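PDB 1M45: myosin light chain, which serves as a calmodulin-like light chain that binds the IQ motifs of yeast myosins and IQG1 and takes part in assembling the actomyosin ring during cytokinesis. Local coordinates for residues T11-K16 with G27-A32; V91-S96 with I136-F141. One frame throughout, in Å; residues are numbered along the deposited sequence. Where two conformers were deposited one is given.

Contact 1 (T11-K16 with G27-A32); sequences TLFDKK and GDYLRA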
loop_
_atom_site.group_PDB
_atom_site.type_symbol
_atom_site.label_atom_id
_atom_site.label_comp_id
_atom_site.label_asym_id
_atom_site.label_seq_id
_atom_site.Cartn_x
_atom_site.Cartn_y
_atom_site.Cartn_z
ATOM N N THR A 11 16.012 10.026 -3.232
ATOM C CA THR A 11 16.341 10.828 -4.422
ATOM C C THR A 11 15.235 10.784 -5.464
ATOM O O THR A 11 15.065 11.758 -6.209
ATOM C CB THR A 11 17.714 10.449 -5.085
ATOM O OG1 THR A 11 17.802 9.031 -5.246
ATOM C CG2 THR A 11 18.865 10.795 -4.165
ATOM N N LEU A 12 14.455 9.712 -5.503
ATOM C CA LEU A 12 13.360 9.628 -6.477
ATOM C C LEU A 12 12.223 10.571 -6.089
ATOM O O LEU A 12 11.404 10.989 -6.952
ATOM C CB LEU A 12 12.835 8.188 -6.595
ATOM C CG LEU A 12 13.779 7.120 -7.122
ATOM C CD1 LEU A 12 13.124 5.740 -7.011
ATOM C CD2 LEU A 12 14.129 7.465 -8.575
ATOM N N PHE A 13 12.143 10.888 -4.799
ATOM C CA PHE A 13 11.153 11.816 -4.290
ATOM C C PHE A 13 11.684 13.241 -4.326
ATOM O O PHE A 13 10.917 14.200 -4.135
ATOM C CB PHE A 13 10.737 11.438 -2.854
ATOM C CG PHE A 13 9.795 10.253 -2.793
ATOM C CD1 PHE A 13 10.278 8.984 -2.834
ATOM C CD2 PHE A 13 8.411 10.460 -2.812
ATOM C CE1 PHE A 13 9.416 7.880 -2.809
ATOM C CE2 PHE A 13 7.525 9.371 -2.792
ATOM C CZ PHE A 13 8.042 8.084 -2.776
ATOM N N ASP A 14 12.993 13.382 -4.512
ATOM C CA ASP A 14 13.604 14.718 -4.557
ATOM C C ASP A 14 14.407 14.869 -5.853
ATOM O O ASP A 14 15.631 14.953 -5.853
ATOM C CB ASP A 14 14.519 14.873 -3.350
ATOM C CG ASP A 14 15.220 16.221 -3.307
ATOM O OD1 ASP A 14 14.744 17.172 -3.944
ATOM O OD2 ASP A 14 16.256 16.367 -2.661
ATOM N N LYS A 15 13.720 14.976 -6.967
ATOM C CA LYS A 15 14.449 15.074 -8.232
ATOM C C LYS A 15 14.934 16.487 -8.563
ATOM O O LYS A 15 15.489 16.746 -9.636
ATOM C CB LYS A 15 13.616 14.492 -9.354
ATOM C CG LYS A 15 13.417 13.003 -9.171
ATOM C CD LYS A 15 12.647 12.416 -10.330
ATOM C CE LYS A 15 12.545 10.930 -10.158
ATOM N NZ LYS A 15 11.471 10.339 -10.977
ATOM N N LYS A 16 14.750 17.380 -7.611
ATOM C CA LYS A 16 15.108 18.772 -7.796
ATOM C C LYS A 16 16.226 19.230 -6.874
ATOM O O LYS A 16 16.378 20.426 -6.636
ATOM C CB LYS A 16 13.853 19.623 -7.653
ATOM C CG LYS A 16 12.901 19.363 -8.810
ATOM C CD LYS A 16 11.517 19.893 -8.548
ATOM C CE LYS A 16 10.606 19.568 -9.708
ATOM N NZ LYS A 16 9.266 20.159 -9.506
ATOM N N GLY A 27 3.798 10.109 3.186
ATOM C CA GLY A 27 3.110 8.823 3.162
ATOM C C GLY A 27 3.656 7.877 2.105
ATOM O O GLY A 27 3.938 6.707 2.372
ATOM N N ASP A 28 3.809 8.386 0.888
ATOM C CA ASP A 28 4.326 7.557 -0.197
ATOM C C ASP A 28 5.782 7.148 -0.002
ATOM O O ASP A 28 6.191 6.070 -0.441
ATOM C CB ASP A 28 4.111 8.292 -1.520
ATOM C CG ASP A 28 2.695 8.234 -1.964
ATOM O OD1 ASP A 28 2.343 8.955 -2.931
ATOM O OD2 ASP A 28 1.879 7.467 -1.440
ATOM N N TYR A 29 6.556 8.040 0.626
ATOM C CA TYR A 29 7.941 7.693 0.957
ATOM C C TYR A 29 7.954 6.519 1.933
ATOM O O TYR A 29 8.702 5.576 1.741
ATOM C CB TYR A 29 8.737 8.875 1.546
ATOM C CG TYR A 29 10.103 8.469 1.953
ATOM C CD1 TYR A 29 11.099 8.305 1.009
ATOM C CD2 TYR A 29 10.390 8.214 3.283
ATOM C CE1 TYR A 29 12.362 7.860 1.383
ATOM C CE2 TYR A 29 11.637 7.731 3.688
ATOM C CZ TYR A 29 12.626 7.569 2.731
ATOM O OH TYR A 29 13.855 7.094 3.132
ATOM N N LEU A 30 7.110 6.602 2.967
ATOM C CA LEU A 30 7.036 5.537 3.951
ATOM C C LEU A 30 6.608 4.236 3.295
ATOM O O LEU A 30 7.089 3.143 3.650
ATOM C CB LEU A 30 6.065 5.910 5.078
ATOM C CG LEU A 30 6.619 7.028 5.972
ATOM C CD1 LEU A 30 5.525 7.499 6.950
ATOM C CD2 LEU A 30 7.863 6.600 6.720
ATOM N N ARG A 31 5.694 4.352 2.340
ATOM C CA ARG A 31 5.274 3.165 1.590
ATOM C C ARG A 31 6.416 2.618 0.758
ATOM O O ARG A 31 6.671 1.417 0.757
ATOM C CB ARG A 31 4.093 3.507 0.677
ATOM C CG ARG A 31 2.825 3.771 1.447
ATOM C CD ARG A 31 1.654 4.330 0.609
ATOM N NE ARG A 31 0.540 4.658 1.504
ATOM C CZ ARG A 31 0.017 5.842 1.737
ATOM N NH1 ARG A 31 0.426 6.957 1.106
ATOM N NH2 ARG A 31 -0.955 5.923 2.668
ATOM N N ALA A 32 7.153 3.510 0.095
ATOM C CA ALA A 32 8.219 3.058 -0.806
ATOM C C ALA A 32 9.280 2.261 -0.075
ATOM O O ALA A 32 9.827 1.306 -0.605
ATOM C CB ALA A 32 8.845 4.267 -1.507
#
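Phe-13 makes the whole of the first segment's contact with helix 26-32, laying its ring against Asp-28, Tyr-29 and Ala-32. Its neighbour Leu-12 turns to an apolar side chain of the bound peptide instead. The CG of Phe-13 lies anti to its own carbonyl carbon (chi1 -76°), a setting that carries the ring across to the second helix. One face of the ring receives the CA of Tyr-29, 4.2 Å from the ring centroid, in a CH-pi contact. The edge of the Tyr-29 ring is directed at the face of Phe-13 as well, a T-shaped pair with planes at 82° and CD1 of Phe-13 4.0 Å from CD1 of Tyr-29. Ala-32 presents its methyl to the ring's edge, CB to Phe-13 CE1 3.9 Å, and a small residue suits a place where helix and ring come this close. CE2 of Phe-13 meets CB of Asp-28 at 3.8 Å, so that aspartate gives its methylene to the ring while its OD2 accepts from NH1 of Arg-31, 3.0 Å away, in a salt bridge one turn along the helix. Next in sequence, Asp-14 keeps its carboxylate within its own loop, bound to the backbone N of Gln-18 and Gly-19, as befits the first position of an EF-hand loop. Around the contact, Ile-21 touches both Phe-13 and Tyr-29, the Tyr-29 hydroxyl is hydrogen-bonded to ND2 of Asn-6, and the Tyr-29 ring rests against Leu-60 and Ile-63, so the contact between helices 10-13 and 26-32 is backed by strand 20-22 and by helix 60-69.

Contact 2 (V91-S96 with I136-F141); sequences VFDKES and IDYKKF
OD2 of Asp-93 is gripped by two groups, the hydroxyl of Tyr-138 and the backbone N of Gly-98. The tyrosine bond is short, OH to OD2 2.6 Å, with the hydroxyl as donor, and it uses the anti lone pair of OD2, pointing away from OD1. The oxygen lies at the edge of the phenol, where OD2 is also 3.3 Å from CE2 of Tyr-138. Carboxylate and ring stand almost perpendicular, their planes 89° apart. Asp-93 extends CG anti to its backbone N (chi1 -169°), which carries the carboxylate towards the Tyr-138 hydroxyl. OD1 accepts from the N of Thr-97, so the two oxygens tie the loop to itself and to the helix across. On the other side, Tyr-138 begins helix 138-146, directly after Asp-137, the N-cap, whose OD1 accepts from Lys-140 N at 3.0 Å. A tyrosine suits this place because its long side chain, with the aspartate's, bridges CA atoms of Asp-93 and Tyr-138 9.5 Å apart and ends in a hydroxyl that can donate; its ring lies near-parallel to that of Phe-89, planes about 15° apart. A phenylalanine in its place would probably leave OD2 of the buried Asp-93 without one of its two donors, weakening the tie between loop and helix. Asp-93 is inferred to be a calcium ligand; here its carboxylate is engaged by protein donors, a hydroxyl and backbone N-H groups.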
loop_
_atom_site.group_PDB
_atom_site.type_symbol
_atom_site.label_atom_id
_atom_site.label_comp_id
_atom_site.label_asym_id
_atom_site.label_seq_id
_atom_site.Cartn_x
_atom_site.Cartn_y
_atom_site.Cartn_z
ATOM N N VAL A 91 -16.307 -13.934 0.030
ATOM C CA VAL A 91 -17.602 -13.278 -0.146
ATOM C C VAL A 91 -17.956 -13.131 -1.632
ATOM O O VAL A 91 -19.137 -13.201 -2.023
ATOM C CB VAL A 91 -17.628 -11.945 0.578
ATOM C CG1 VAL A 91 -18.840 -11.116 0.153
ATOM C CG2 VAL A 91 -17.617 -12.166 2.083
ATOM N N PHE A 92 -16.933 -12.981 -2.466
ATOM C CA PHE A 92 -17.107 -12.807 -3.893
ATOM C C PHE A 92 -16.732 -14.055 -4.676
ATOM O O PHE A 92 -16.603 -14.024 -5.880
ATOM C CB PHE A 92 -16.277 -11.608 -4.363
ATOM C CG PHE A 92 -16.679 -10.329 -3.691
ATOM C CD1 PHE A 92 -16.240 -10.036 -2.395
ATOM C CD2 PHE A 92 -17.498 -9.416 -4.347
ATOM C CE1 PHE A 92 -16.643 -8.854 -1.750
ATOM C CE2 PHE A 92 -17.892 -8.237 -3.721
ATOM C CZ PHE A 92 -17.467 -7.953 -2.415
ATOM N N ASP A 93 -16.557 -15.167 -3.963
ATOM C CA ASP A 93 -16.165 -16.407 -4.604
ATOM C C ASP A 93 -17.429 -17.244 -4.760
ATOM O O ASP A 93 -17.890 -17.889 -3.810
ATOM C CB ASP A 93 -15.128 -17.123 -3.765
ATOM C CG ASP A 93 -14.480 -18.269 -4.479
ATOM O OD1 ASP A 93 -15.054 -18.835 -5.444
ATOM O OD2 ASP A 93 -13.366 -18.695 -4.104
ATOM N N LYS A 94 -17.958 -17.222 -5.979
ATOM C CA LYS A 94 -19.242 -17.824 -6.279
ATOM C C LYS A 94 -19.264 -19.342 -6.061
ATOM O O LYS A 94 -20.170 -19.868 -5.400
ATOM C CB LYS A 94 -19.637 -17.441 -7.709
ATOM C CG LYS A 94 -20.968 -18.009 -8.184
ATOM C CD LYS A 94 -21.544 -17.222 -9.353
ATOM C CE LYS A 94 -20.542 -17.031 -10.477
ATOM N NZ LYS A 94 -19.511 -15.998 -10.125
ATOM N N GLU A 95 -18.250 -20.021 -6.589
ATOM C CA GLU A 95 -18.164 -21.476 -6.535
ATOM C C GLU A 95 -17.073 -21.966 -5.587
ATOM O O GLU A 95 -16.684 -23.138 -5.626
ATOM C CB GLU A 95 -17.913 -22.037 -7.938
ATOM C CG GLU A 95 -18.791 -21.451 -9.031
ATOM C CD GLU A 95 -18.292 -21.802 -10.416
ATOM O OE1 GLU A 95 -18.249 -23.009 -10.739
ATOM O OE2 GLU A 95 -17.931 -20.875 -11.174
ATOM N N SER A 96 -16.565 -21.076 -4.742
ATOM C CA SER A 96 -15.516 -21.460 -3.800
ATOM C C SER A 96 -14.345 -22.099 -4.551
ATOM O O SER A 96 -13.819 -23.140 -4.145
ATOM C CB SER A 96 -16.073 -22.415 -2.741
ATOM O OG SER A 96 -17.144 -21.822 -2.024
ATOM N N ILE A 136 -9.037 -14.122 -11.314
ATOM C CA ILE A 136 -7.746 -13.978 -10.647
ATOM C C ILE A 136 -7.712 -14.937 -9.476
ATOM O O ILE A 136 -8.694 -15.040 -8.748
ATOM C CB ILE A 136 -7.629 -12.519 -10.114
ATOM C CG1 ILE A 136 -7.459 -11.545 -11.265
ATOM C CG2 ILE A 136 -6.413 -12.357 -9.156
ATOM C CD1 ILE A 136 -7.763 -10.084 -10.856
ATOM N N ASP A 137 -6.576 -15.620 -9.290
ATOM C CA ASP A 137 -6.365 -16.493 -8.130
ATOM C C ASP A 137 -6.089 -15.549 -6.958
ATOM O O ASP A 137 -5.048 -14.908 -6.931
ATOM C CB ASP A 137 -5.145 -17.405 -8.372
ATOM C CG ASP A 137 -4.928 -18.378 -7.240
ATOM O OD1 ASP A 137 -4.823 -17.927 -6.096
ATOM O OD2 ASP A 137 -4.905 -19.626 -7.388
ATOM N N TYR A 138 -7.032 -15.428 -6.028
ATOM C CA TYR A 138 -6.880 -14.370 -5.022
ATOM C C TYR A 138 -5.841 -14.658 -3.964
ATOM O O TYR A 138 -5.206 -13.736 -3.482
ATOM C CB TYR A 138 -8.182 -13.948 -4.394
ATOM C CG TYR A 138 -9.100 -15.010 -3.849
ATOM C CD1 TYR A 138 -8.870 -15.579 -2.595
ATOM C CD2 TYR A 138 -10.278 -15.340 -4.523
ATOM C CE1 TYR A 138 -9.765 -16.496 -2.049
ATOM C CE2 TYR A 138 -11.172 -16.258 -3.988
ATOM C CZ TYR A 138 -10.912 -16.830 -2.754
ATOM O OH TYR A 138 -11.804 -17.741 -2.248
ATOM N N LYS A 139 -5.632 -15.928 -3.633
ATOM C CA LYS A 139 -4.531 -16.216 -2.703
ATOM C C LYS A 139 -3.178 -15.813 -3.286
ATOM O O LYS A 139 -2.319 -15.302 -2.548
ATOM C CB LYS A 139 -4.500 -17.694 -2.319
ATOM C CG LYS A 139 -5.529 -18.057 -1.270
ATOM C CD LYS A 139 -5.337 -19.507 -0.835
ATOM C CE LYS A 139 -6.257 -19.857 0.283
ATOM N NZ LYS A 139 -5.995 -19.046 1.482
ATOM N N LYS A 140 -2.979 -16.080 -4.573
ATOM C CA LYS A 140 -1.742 -15.685 -5.229
ATOM C C LYS A 140 -1.639 -14.166 -5.300
ATOM O O LYS A 140 -0.564 -13.587 -5.084
ATOM C CB LYS A 140 -1.637 -16.321 -6.620
ATOM C CG LYS A 140 -0.393 -15.898 -7.354
ATOM C CD LYS A 140 -0.310 -16.532 -8.758
ATOM C CE LYS A 140 1.115 -16.403 -9.326
ATOM N NZ LYS A 140 1.580 -14.978 -9.472
ATOM N N PHE A 141 -2.766 -13.522 -5.575
ATOM C CA PHE A 141 -2.815 -12.080 -5.619
ATOM C C PHE A 141 -2.429 -11.506 -4.261
ATOM O O PHE A 141 -1.579 -10.616 -4.189
ATOM C CB PHE A 141 -4.218 -11.625 -6.043
ATOM C CG PHE A 141 -4.478 -10.165 -5.804
ATOM C CD1 PHE A 141 -3.936 -9.207 -6.659
ATOM C CD2 PHE A 141 -5.287 -9.758 -4.741
ATOM C CE1 PHE A 141 -4.188 -7.827 -6.428
ATOM C CE2 PHE A 141 -5.535 -8.401 -4.489
ATOM C CZ PHE A 141 -4.985 -7.433 -5.338
#

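Overall arrangement
Contacts 1 and 2 lie on opposite sides of the chain's centre, one in each half of the molecule, with centres about 33 Å apart and nearest atoms about 15 Å apart. Both segments of contact 1 precede those of contact 2 in the sequence. Each includes an aspartate assigned by inference to a calcium site, Asp-14 and Asp-93, yet only in contact 2 does that residue bridge the two segments; contact 1 is aromatic and apolar packing. The bound IQ peptide runs near both, more extensively at contact 1, where Leu-12, Asp-28, Arg-31 and Ala-32 pack on it and Lys-15 forms a salt bridge; at contact 2, Val-91 packs on it.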